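Conserved hypothetical protein (Archaeoglobus fulgidus, PDB 1NT2) forms a complex with fibrillarin as a core protein of the archaeal box C/D sRNP and probably binds the guide RNA through its Nop domain. Local coordinates at residues 221-226 and 246-251; 143-148 and 225-230; 2-7 and 27-32; 21-26 and 235-240. All blocks are in the same frame, centred on the assembly; numbering follows the deposited sequence.

Contact 1: residues 221-226 and 246-251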
# COMPACT_ATOMS: atom_id res chain seq x y z
N ARG B 221 -31.11 -9.90 -5.91
CA ARG B 221 -32.02 -8.82 -6.30
C ARG B 221 -33.17 -8.63 -5.32
O ARG B 221 -33.52 -7.49 -4.99
CB ARG B 221 -32.59 -9.10 -7.68
CG ARG B 221 -31.59 -8.97 -8.82
CD ARG B 221 -32.19 -9.56 -10.10
NE ARG B 221 -33.59 -9.17 -10.25
CZ ARG B 221 -34.50 -9.85 -10.95
NH1 ARG B 221 -34.15 -10.97 -11.57
NH2 ARG B 221 -35.75 -9.41 -11.02
N PHE B 222 -33.76 -9.73 -4.85
CA PHE B 222 -34.87 -9.64 -3.90
C PHE B 222 -34.34 -9.28 -2.52
O PHE B 222 -34.91 -8.45 -1.83
CB PHE B 222 -35.64 -10.96 -3.82
CG PHE B 222 -36.89 -10.88 -2.96
CD1 PHE B 222 -38.05 -10.29 -3.45
CD2 PHE B 222 -36.89 -11.36 -1.65
CE1 PHE B 222 -39.19 -10.18 -2.65
CE2 PHE B 222 -38.03 -11.25 -0.84
CZ PHE B 222 -39.18 -10.66 -1.34
N LEU B 223 -33.24 -9.92 -2.13
CA LEU B 223 -32.63 -9.67 -0.83
C LEU B 223 -32.20 -8.21 -0.75
O LEU B 223 -32.46 -7.52 0.23
CB LEU B 223 -31.42 -10.59 -0.63
CG LEU B 223 -30.71 -10.48 0.72
CD1 LEU B 223 -31.69 -10.77 1.85
CD2 LEU B 223 -29.53 -11.46 0.76
N ALA B 224 -31.53 -7.75 -1.80
CA ALA B 224 -31.06 -6.38 -1.86
C ALA B 224 -32.23 -5.41 -1.78
O ALA B 224 -32.20 -4.44 -1.02
CB ALA B 224 -30.28 -6.17 -3.16
N ALA B 225 -33.27 -5.70 -2.57
CA ALA B 225 -34.47 -4.86 -2.61
C ALA B 225 -35.04 -4.71 -1.21
O ALA B 225 -35.20 -3.60 -0.69
CB ALA B 225 -35.50 -5.48 -3.53
N LYS B 226 -35.36 -5.83 -0.59
CA LYS B 226 -35.90 -5.81 0.75
C LYS B 226 -34.87 -5.30 1.77
O LYS B 226 -35.25 -4.75 2.81
CB LYS B 226 -36.41 -7.21 1.13
CG LYS B 226 -37.59 -7.71 0.26
CD LYS B 226 -38.88 -6.94 0.53
CE LYS B 226 -39.95 -7.22 -0.53
NZ LYS B 226 -39.66 -6.62 -1.88
N GLU B 246 -39.53 -12.46 6.85
CA GLU B 246 -40.59 -13.32 6.36
C GLU B 246 -40.48 -13.45 4.84
O GLU B 246 -40.18 -14.53 4.31
CB GLU B 246 -41.95 -12.74 6.74
CG GLU B 246 -43.10 -13.69 6.45
CD GLU B 246 -42.85 -15.09 7.00
OE1 GLU B 246 -42.77 -15.23 8.25
OE2 GLU B 246 -42.72 -16.04 6.20
N SER B 247 -40.72 -12.34 4.15
CA SER B 247 -40.67 -12.29 2.69
C SER B 247 -39.46 -13.02 2.11
O SER B 247 -39.59 -13.73 1.12
CB SER B 247 -40.65 -10.84 2.23
OG SER B 247 -39.48 -10.18 2.68
N ILE B 248 -38.31 -12.83 2.73
CA ILE B 248 -37.06 -13.42 2.27
C ILE B 248 -37.02 -14.95 2.34
O ILE B 248 -36.64 -15.60 1.37
CB ILE B 248 -35.87 -12.86 3.06
CG1 ILE B 248 -35.99 -11.34 3.18
CG2 ILE B 248 -34.58 -13.23 2.37
CD1 ILE B 248 -36.00 -10.60 1.85
N ARG B 249 -37.40 -15.50 3.49
CA ARG B 249 -37.42 -16.95 3.66
C ARG B 249 -38.40 -17.57 2.69
O ARG B 249 -38.12 -18.58 2.05
CB ARG B 249 -37.84 -17.31 5.09
CG ARG B 249 -38.06 -18.81 5.35
CD ARG B 249 -36.74 -19.58 5.32
NE ARG B 249 -36.92 -21.01 5.57
CZ ARG B 249 -35.93 -21.90 5.58
NH1 ARG B 249 -34.68 -21.51 5.35
NH2 ARG B 249 -36.19 -23.18 5.81
N ARG B 250 -39.57 -16.94 2.58
CA ARG B 250 -40.61 -17.40 1.68
C ARG B 250 -40.10 -17.42 0.24
O ARG B 250 -40.10 -18.46 -0.42
CB ARG B 250 -41.82 -16.48 1.79
CG ARG B 250 -43.04 -16.94 1.01
CD ARG B 250 -44.09 -15.84 0.96
NE ARG B 250 -44.29 -15.20 2.26
CZ ARG B 250 -44.84 -15.78 3.32
NH1 ARG B 250 -45.25 -17.04 3.26
NH2 ARG B 250 -44.98 -15.09 4.45
N ARG B 251 -39.66 -16.25 -0.25
CA ARG B 251 -39.15 -16.11 -1.61
C ARG B 251 -38.02 -17.10 -1.83
O ARG B 251 -37.74 -17.50 -2.96
CB ARG B 251 -38.65 -14.68 -1.82
CG ARG B 251 -38.56 -14.20 -3.27
CD ARG B 251 -37.41 -14.86 -4.03
NE ARG B 251 -37.18 -14.26 -5.35
CZ ARG B 251 -38.10 -14.16 -6.30
NH1 ARG B 251 -39.33 -14.61 -6.10
NH2 ARG B 251 -37.79 -13.62 -7.47

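Contact 2: residues 143-148 and 225-230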
# COMPACT_ATOMS: atom_id res chain seq x y z
N THR B 143 -29.48 -6.19 10.49
CA THR B 143 -28.72 -7.26 11.13
C THR B 143 -29.52 -8.54 11.01
O THR B 143 -28.98 -9.61 10.75
CB THR B 143 -28.46 -6.94 12.64
OG1 THR B 143 -29.68 -6.51 13.25
CG2 THR B 143 -27.42 -5.85 12.80
N GLU B 144 -30.84 -8.40 11.16
CA GLU B 144 -31.78 -9.50 11.07
C GLU B 144 -31.68 -10.30 9.76
O GLU B 144 -31.59 -11.53 9.78
CB GLU B 144 -33.20 -8.96 11.20
CG GLU B 144 -34.28 -10.01 11.15
CD GLU B 144 -34.22 -10.92 12.35
OE1 GLU B 144 -33.19 -11.59 12.54
OE2 GLU B 144 -35.22 -10.95 13.11
N LEU B 145 -31.69 -9.58 8.64
CA LEU B 145 -31.62 -10.20 7.32
C LEU B 145 -30.27 -10.80 6.88
O LEU B 145 -30.21 -11.92 6.36
CB LEU B 145 -32.05 -9.18 6.25
CG LEU B 145 -33.34 -8.39 6.41
CD1 LEU B 145 -33.75 -7.87 5.05
CD2 LEU B 145 -34.42 -9.27 7.00
N VAL B 146 -29.20 -10.04 7.07
CA VAL B 146 -27.88 -10.49 6.67
C VAL B 146 -26.97 -10.84 7.85
O VAL B 146 -26.10 -11.70 7.73
CB VAL B 146 -27.20 -9.42 5.79
CG1 VAL B 146 -27.95 -9.29 4.47
CG2 VAL B 146 -27.20 -8.09 6.52
N GLY B 147 -27.19 -10.18 8.98
CA GLY B 147 -26.38 -10.44 10.14
C GLY B 147 -25.46 -9.27 10.41
O GLY B 147 -24.96 -8.65 9.47
N ALA B 148 -25.25 -8.97 11.69
CA ALA B 148 -24.40 -7.85 12.10
C ALA B 148 -23.18 -7.66 11.22
O ALA B 148 -23.00 -6.61 10.61
CB ALA B 148 -23.97 -8.04 13.55
N ALA B 225 -33.27 -5.70 -2.57
CA ALA B 225 -34.47 -4.86 -2.61
C ALA B 225 -35.04 -4.71 -1.21
O ALA B 225 -35.20 -3.60 -0.69
CB ALA B 225 -35.50 -5.48 -3.53
N LYS B 226 -35.36 -5.83 -0.59
CA LYS B 226 -35.90 -5.81 0.75
C LYS B 226 -34.87 -5.30 1.77
O LYS B 226 -35.25 -4.75 2.81
CB LYS B 226 -36.41 -7.21 1.13
CG LYS B 226 -37.59 -7.71 0.26
CD LYS B 226 -38.88 -6.94 0.53
CE LYS B 226 -39.95 -7.22 -0.53
NZ LYS B 226 -39.66 -6.62 -1.88
N LEU B 227 -33.57 -5.45 1.49
CA LEU B 227 -32.58 -4.98 2.46
C LEU B 227 -32.60 -3.46 2.52
O LEU B 227 -32.57 -2.88 3.61
CB LEU B 227 -31.17 -5.46 2.10
CG LEU B 227 -30.24 -5.51 3.33
CD1 LEU B 227 -30.82 -6.47 4.37
CD2 LEU B 227 -28.87 -5.97 2.93
N ALA B 228 -32.64 -2.83 1.36
CA ALA B 228 -32.69 -1.37 1.29
C ALA B 228 -33.86 -0.88 2.13
O ALA B 228 -33.76 0.16 2.78
CB ALA B 228 -32.84 -0.92 -0.16
N ILE B 229 -34.97 -1.64 2.12
CA ILE B 229 -36.15 -1.28 2.91
C ILE B 229 -35.86 -1.40 4.39
O ILE B 229 -36.21 -0.52 5.18
CB ILE B 229 -37.36 -2.20 2.60
CG1 ILE B 229 -37.94 -1.88 1.22
CG2 ILE B 229 -38.43 -2.01 3.66
CD1 ILE B 229 -38.59 -0.48 1.13
N ALA B 230 -35.22 -2.51 4.78
CA ALA B 230 -34.84 -2.76 6.16
C ALA B 230 -34.03 -1.56 6.65
O ALA B 230 -34.26 -1.02 7.73
CB ALA B 230 -34.00 -4.02 6.24

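Contact 3: residues 2-7 and 27-32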
# COMPACT_ATOMS: atom_id res chain seq x y z
N ARG B 2 -50.78 -5.92 -5.96
CA ARG B 2 -50.38 -5.44 -4.64
C ARG B 2 -49.82 -4.02 -4.72
O ARG B 2 -48.85 -3.75 -5.42
CB ARG B 2 -49.31 -6.35 -4.02
CG ARG B 2 -48.66 -5.77 -2.77
CD ARG B 2 -47.42 -6.55 -2.32
NE ARG B 2 -46.57 -5.74 -1.46
CZ ARG B 2 -45.37 -6.11 -1.00
NH1 ARG B 2 -44.87 -7.30 -1.30
NH2 ARG B 2 -44.67 -5.27 -0.24
N TYR B 3 -50.45 -3.11 -3.99
CA TYR B 3 -50.00 -1.73 -3.96
C TYR B 3 -49.65 -1.38 -2.52
O TYR B 3 -50.36 -1.76 -1.59
CB TYR B 3 -51.08 -0.79 -4.50
CG TYR B 3 -51.21 -0.80 -6.01
CD1 TYR B 3 -52.39 -1.22 -6.63
CD2 TYR B 3 -50.16 -0.35 -6.81
CE1 TYR B 3 -52.53 -1.17 -8.02
CE2 TYR B 3 -50.29 -0.30 -8.20
CZ TYR B 3 -51.47 -0.71 -8.80
OH TYR B 3 -51.59 -0.63 -10.17
N ASN B 4 -48.54 -0.68 -2.32
CA ASN B 4 -48.09 -0.31 -0.99
C ASN B 4 -48.30 1.17 -0.70
O ASN B 4 -47.44 1.99 -0.99
CB ASN B 4 -46.61 -0.66 -0.80
CG ASN B 4 -46.30 -2.12 -1.11
OD1 ASN B 4 -45.82 -2.45 -2.20
ND2 ASN B 4 -46.57 -3.01 -0.15
N LEU B 5 -49.44 1.51 -0.11
CA LEU B 5 -49.71 2.90 0.22
C LEU B 5 -49.35 3.10 1.69
O LEU B 5 -49.25 2.13 2.43
CB LEU B 5 -51.18 3.21 -0.03
CG LEU B 5 -51.72 2.66 -1.36
CD1 LEU B 5 -53.09 3.28 -1.62
CD2 LEU B 5 -50.76 2.95 -2.51
N TRP B 6 -49.18 4.35 2.11
CA TRP B 6 -48.79 4.64 3.49
C TRP B 6 -49.69 4.12 4.60
O TRP B 6 -49.25 4.03 5.75
CB TRP B 6 -48.56 6.14 3.68
CG TRP B 6 -49.80 7.00 3.67
CD1 TRP B 6 -50.38 7.60 2.58
CD2 TRP B 6 -50.57 7.41 4.80
NE1 TRP B 6 -51.45 8.36 2.97
CE2 TRP B 6 -51.59 8.27 4.33
CE3 TRP B 6 -50.49 7.15 6.18
CZ2 TRP B 6 -52.53 8.86 5.18
CZ3 TRP B 6 -51.42 7.74 7.02
CH2 TRP B 6 -52.43 8.58 6.52
N PHE B 7 -50.95 3.80 4.30
CA PHE B 7 -51.86 3.29 5.32
C PHE B 7 -52.08 1.79 5.23
O PHE B 7 -52.40 1.14 6.22
CB PHE B 7 -53.22 4.01 5.29
CG PHE B 7 -53.75 4.28 3.91
CD1 PHE B 7 -53.41 5.46 3.23
CD2 PHE B 7 -54.57 3.36 3.27
CE1 PHE B 7 -53.88 5.70 1.94
CE2 PHE B 7 -55.04 3.59 1.98
CZ PHE B 7 -54.70 4.77 1.31
N LYS B 27 -42.43 1.91 4.13
CA LYS B 27 -42.59 0.76 3.25
C LYS B 27 -43.37 1.01 1.97
O LYS B 27 -43.49 0.10 1.16
CB LYS B 27 -43.24 -0.40 4.02
CG LYS B 27 -42.37 -0.96 5.14
CD LYS B 27 -43.13 -1.88 6.09
CE LYS B 27 -43.61 -3.16 5.43
NZ LYS B 27 -44.29 -4.04 6.41
N ALA B 28 -43.90 2.22 1.78
CA ALA B 28 -44.68 2.54 0.57
C ALA B 28 -43.88 2.34 -0.72
O ALA B 28 -43.68 3.29 -1.49
CB ALA B 28 -45.19 3.95 0.65
N GLU B 29 -43.46 1.10 -0.96
CA GLU B 29 -42.67 0.68 -2.13
C GLU B 29 -43.54 0.33 -3.35
O GLU B 29 -44.31 -0.63 -3.34
CB GLU B 29 -41.78 -0.53 -1.76
CG GLU B 29 -42.53 -1.79 -1.18
CD GLU B 29 -41.63 -3.02 -0.88
OE1 GLU B 29 -42.15 -4.00 -0.28
OE2 GLU B 29 -40.42 -3.02 -1.24
N ASN B 30 -43.41 1.13 -4.40
CA ASN B 30 -44.15 0.91 -5.63
C ASN B 30 -43.18 1.31 -6.72
O ASN B 30 -42.69 2.43 -6.71
CB ASN B 30 -45.39 1.79 -5.67
CG ASN B 30 -46.52 1.24 -4.82
OD1 ASN B 30 -47.09 0.19 -5.13
ND2 ASN B 30 -46.85 1.93 -3.74
N PRO B 31 -42.87 0.41 -7.66
CA PRO B 31 -41.93 0.66 -8.76
C PRO B 31 -42.52 1.25 -10.04
O PRO B 31 -41.88 1.23 -11.09
CB PRO B 31 -41.35 -0.71 -9.01
CG PRO B 31 -42.58 -1.55 -8.91
CD PRO B 31 -43.25 -1.02 -7.64
N SER B 32 -43.73 1.78 -9.96
CA SER B 32 -44.33 2.32 -11.16
C SER B 32 -45.52 3.20 -10.81
O SER B 32 -46.36 2.81 -9.99
CB SER B 32 -44.78 1.16 -12.06
OG SER B 32 -45.47 1.61 -13.21

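Contact 4: residues 21-26 and 235-240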
# COMPACT_ATOMS: atom_id res chain seq x y z
N PHE B 21 -48.46 2.96 10.87
CA PHE B 21 -48.52 3.62 9.58
C PHE B 21 -47.10 4.09 9.33
O PHE B 21 -46.65 4.24 8.19
CB PHE B 21 -49.45 4.83 9.63
CG PHE B 21 -50.89 4.47 9.82
CD1 PHE B 21 -51.78 5.38 10.35
CD2 PHE B 21 -51.35 3.20 9.47
CE1 PHE B 21 -53.10 5.04 10.54
CE2 PHE B 21 -52.68 2.85 9.66
CZ PHE B 21 -53.55 3.77 10.20
N GLU B 22 -46.39 4.31 10.43
CA GLU B 22 -45.01 4.73 10.38
C GLU B 22 -44.22 3.70 9.60
O GLU B 22 -43.33 4.04 8.82
CB GLU B 22 -44.45 4.87 11.79
CG GLU B 22 -45.15 5.95 12.60
CD GLU B 22 -44.52 6.17 13.97
OE1 GLU B 22 -44.97 7.08 14.69
OE2 GLU B 22 -43.57 5.42 14.32
N GLU B 23 -44.54 2.43 9.81
CA GLU B 23 -43.83 1.36 9.12
C GLU B 23 -44.12 1.38 7.63
O GLU B 23 -43.20 1.56 6.84
CB GLU B 23 -44.18 0.00 9.71
CG GLU B 23 -42.96 -0.89 9.91
CD GLU B 23 -43.32 -2.26 10.41
OE1 GLU B 23 -44.03 -2.98 9.67
OE2 GLU B 23 -42.90 -2.62 11.53
N SER B 24 -45.38 1.18 7.25
CA SER B 24 -45.76 1.18 5.83
C SER B 24 -45.44 2.50 5.16
O SER B 24 -45.35 2.58 3.93
CB SER B 24 -47.26 0.89 5.67
OG SER B 24 -48.03 1.84 6.39
N PHE B 25 -45.27 3.54 5.97
CA PHE B 25 -44.93 4.85 5.46
C PHE B 25 -43.55 4.71 4.85
O PHE B 25 -43.27 5.20 3.77
CB PHE B 25 -44.88 5.87 6.60
CG PHE B 25 -44.73 7.28 6.14
CD1 PHE B 25 -45.81 7.97 5.59
CD2 PHE B 25 -43.50 7.93 6.23
CE1 PHE B 25 -45.68 9.27 5.15
CE2 PHE B 25 -43.35 9.24 5.79
CZ PHE B 25 -44.45 9.91 5.24
N LEU B 26 -42.69 4.03 5.60
CA LEU B 26 -41.31 3.76 5.21
C LEU B 26 -41.30 2.62 4.20
O LEU B 26 -40.30 2.40 3.51
CB LEU B 26 -40.48 3.38 6.44
CG LEU B 26 -40.41 4.45 7.54
CD1 LEU B 26 -39.80 3.87 8.81
CD2 LEU B 26 -39.60 5.63 7.03
N TYR B 235 -33.50 3.10 10.24
CA TYR B 235 -33.16 4.51 10.36
C TYR B 235 -34.30 5.47 10.75
O TYR B 235 -34.06 6.49 11.38
CB TYR B 235 -32.51 4.94 9.04
CG TYR B 235 -31.91 6.33 9.00
CD1 TYR B 235 -32.17 7.18 7.93
CD2 TYR B 235 -31.08 6.78 10.03
CE1 TYR B 235 -31.63 8.46 7.88
CE2 TYR B 235 -30.53 8.06 9.98
CZ TYR B 235 -30.82 8.90 8.91
OH TYR B 235 -30.32 10.18 8.87
N PHE B 236 -35.54 5.13 10.39
CA PHE B 236 -36.67 6.01 10.70
C PHE B 236 -37.63 5.48 11.76
O PHE B 236 -38.38 6.26 12.38
CB PHE B 236 -37.44 6.30 9.42
CG PHE B 236 -36.65 7.04 8.40
CD1 PHE B 236 -36.23 8.34 8.65
CD2 PHE B 236 -36.29 6.44 7.20
CE1 PHE B 236 -35.47 9.04 7.71
CE2 PHE B 236 -35.54 7.12 6.26
CZ PHE B 236 -35.12 8.42 6.51
N ARG B 237 -37.62 4.16 11.95
CA ARG B 237 -38.47 3.47 12.93
C ARG B 237 -37.63 3.05 14.13
O ARG B 237 -37.93 3.39 15.27
CB ARG B 237 -39.10 2.22 12.30
CG ARG B 237 -40.57 2.32 11.92
CD ARG B 237 -41.46 1.76 13.02
NE ARG B 237 -41.36 2.53 14.25
CZ ARG B 237 -42.12 2.32 15.32
NH1 ARG B 237 -43.04 1.37 15.31
NH2 ARG B 237 -41.97 3.08 16.40
N GLY B 238 -36.56 2.30 13.85
CA GLY B 238 -35.69 1.82 14.90
C GLY B 238 -36.14 0.45 15.38
O GLY B 238 -35.36 -0.29 15.98
N GLU B 239 -37.40 0.12 15.12
CA GLU B 239 -37.96 -1.16 15.54
C GLU B 239 -38.07 -2.20 14.43
O GLU B 239 -38.39 -1.88 13.28
CB GLU B 239 -39.34 -0.94 16.16
CG GLU B 239 -39.33 0.06 17.29
CD GLU B 239 -40.56 -0.03 18.16
OE1 GLU B 239 -40.76 0.87 19.00
OE2 GLU B 239 -41.33 -1.00 18.00
N ILE B 240 -37.81 -3.45 14.79
CA ILE B 240 -37.85 -4.55 13.85
C ILE B 240 -39.22 -4.70 13.20
O ILE B 240 -40.20 -4.09 13.63
CB ILE B 240 -37.43 -5.87 14.54
CG1 ILE B 240 -36.24 -5.60 15.47
CG2 ILE B 240 -37.05 -6.92 13.50
CD1 ILE B 240 -35.69 -6.82 16.22

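Contact 1: residues 221-226 and 246-251
Apolar packing and a CH-pi contact hold residues 221-226 against 246-251, and F222 is central to both. Its CG lies anti to the backbone N, which sends the ring across to the other helix. R251 crosses this ring obliquely. Its chain bends at chi2, so CG sits over the centre of one face, 3.6 Å from the centroid of the F222 ring and 10° off the ring normal. The aliphatic part of the arginine does this work; its guanidinium plane is turned 34° from the ring. The opposite face of the ring takes K226 CG of its own helix, offset toward the rim. F222 is thus gripped between the aliphatic parts of two basic side chains.

The two segments form an antiparallel helix pair within the Nop domain, from helices 217-236 and 243-254. The axes of the two short segments approach to 10.2 Å, at 174° between their N-to-C directions, and L223 lies level with I248.

I248 meets the ring obliquely through CD1. Its CG1 is anti to the carbonyl carbon, and CD1 reaches F222 CE2 at 3.4 Å and K226 CB at 3.5 Å. The other branch, I248 CG2, meets L223 CD1 at 3.8 Å, the two side chains crossing at about a right angle. F207 of helix 206-209 packs on I248, and I208 on L223.

S247 is the polar member of the contact. It places CB at the ring edge, 3.9 Å from F222 CZ. Its OG takes the crowded position between backbone N and carbonyl carbon and hydrogen-bonds L244 O within its own helix.

Contact 2: residues 143-148 and 225-230
L145 overlaps L227, the two leucines sliding past each other in opposite directions. The L145 branch CD1 comes to 3.3 Å from L227 CD1. The same L227 methyl also lies 3.5 Å from L145 CB, so it rests along the inner part of the L145 side chain as well as against its tip. The first torsions set this up. L145 has CG anti to the carbonyl carbon (chi1 -50°), and L227 has CG anti to its backbone N (chi1 -156°). L145 CD1 also meets A230 CB, one turn further along the helix, at 4.0 Å. It therefore bridges successive turns of helix 217-236.

This is buried helix packing inside the Nop domain, close to the centre of the chain. It joins helix 140-146 to the long helix 217-236, with L145 level with L227. Just beyond, G147 leaves helical geometry with positive phi (109°) and stands at the N-cap position of helix 148-158. At these backbone angles a CB would press on the carbonyl O of V146, which suits glycine.

V146 adds a further apolar touch. It crosses L227 obliquely, with CG1 3.8 Å from L227 CD2. The two methyls of L227 are thus shared out, CD1 chiefly to L145 and CD2 to V146. Neighbouring helices extend the core: L244 of helix 243-254 touches L145 and A230, A151 touches V146, and L154 touches L227.

Contact 3: residues 2-7 and 27-32
N30 has CG anti to its carbonyl carbon (chi1 -78°), which lays its side-chain amide against the backbone of N4. E29 has CG in the crowded position between the backbone N and the carbonyl carbon and then runs extended to its carboxylate. R2 is also extended from CG to NE, and its tip comes alongside N4 to meet E29. The contact ties the short N-terminal strand 3-4, paired antiparallel with strand 9-10, to the loop after helix 21-27.

The N30 amide grips both backbone polar groups of N4. N4 N donates to N30 OD1 at 3.3 Å, nearly straight at 170°, in the carbonyl plane and on a lone pair. In return N30 ND2 gives a weak, bent bond of 2.8 Å to N4 O. A28 CA also approaches N4 O, as a CA-H...O contact of 3.2 Å.

Further out, R2 NH2 makes a salt bridge of 2.8 Å with E29 OE1. The guanidinium and carboxylate planes are 63° apart. The other oxygen of E29 has a long, weak ion pair with K226 NZ.

The fibrillarin chain closes over this region. Its I123 packs on W6 and A28, and its G122 on N30. Y3 crosses N30 at about a right angle, and N30 OD1 lies at the edge of the tyrosine ring, in its plane, 3.5 Å from Y3 CD2.

Contact 4: residues 21-26 and 235-240
The short helix 21-27 faces the end of helix 217-236, with E23 level with R237 and L26 level with F236, and G238 breaks away from helical geometry with positive phi (91°). L26 carries the apolar half. Its CG is anti to the carbonyl carbon (chi1 -60°), and its two methyls fork over F236 CB, L26 CD2 at 3.3 Å and L26 CD1 at 3.4 Å. L26 CD2 also lies obliquely against the F236 ring. L26 CD1 in addition meets R237 CG at 3.6 Å, the two chains crossing at about a right angle.

The contact joins the N-terminal region to the helical Nop domain, far apart in sequence. The fibrillarin chain reaches it too: its F112 packs on L26 and its L111 on F236.

R237 bends at chi2 and chi3, which brings its guanidinium between two carboxylates. E22 OE2 lies over one face, 3.5 Å from R237 NH2, with the two planes 83° apart. E239 covers the opposite face, in a long salt bridge. Both pairs act through charge alone, with no N-H aimed at either oxygen. The flanking acids would probably favour the charged guanidinium.

In the fold
Helix 217-236 joins three of the contacts. Contact 1 uses its earlier turns, contact 2 its middle and contact 4 its end; contacts 1 and 2 share A225 and K226. Contact 2 is the buried one, its centre about 4 Å from that of the chain, and is purely aliphatic. Contact 1 is partly buried and mixes apolar packing with arginine over a ring. Contact 3 lies furthest out; contacts 3 and 4 are on the same side of the chain centre, both touch fibrillarin, and both add salt bridges. Only contact 3 depends on hydrogen bonds across its segments. W6 O and S24 OG, 2.6 Å apart, link contacts 3 and 4, while I229 of contact 2 packs on E29 of contact 3.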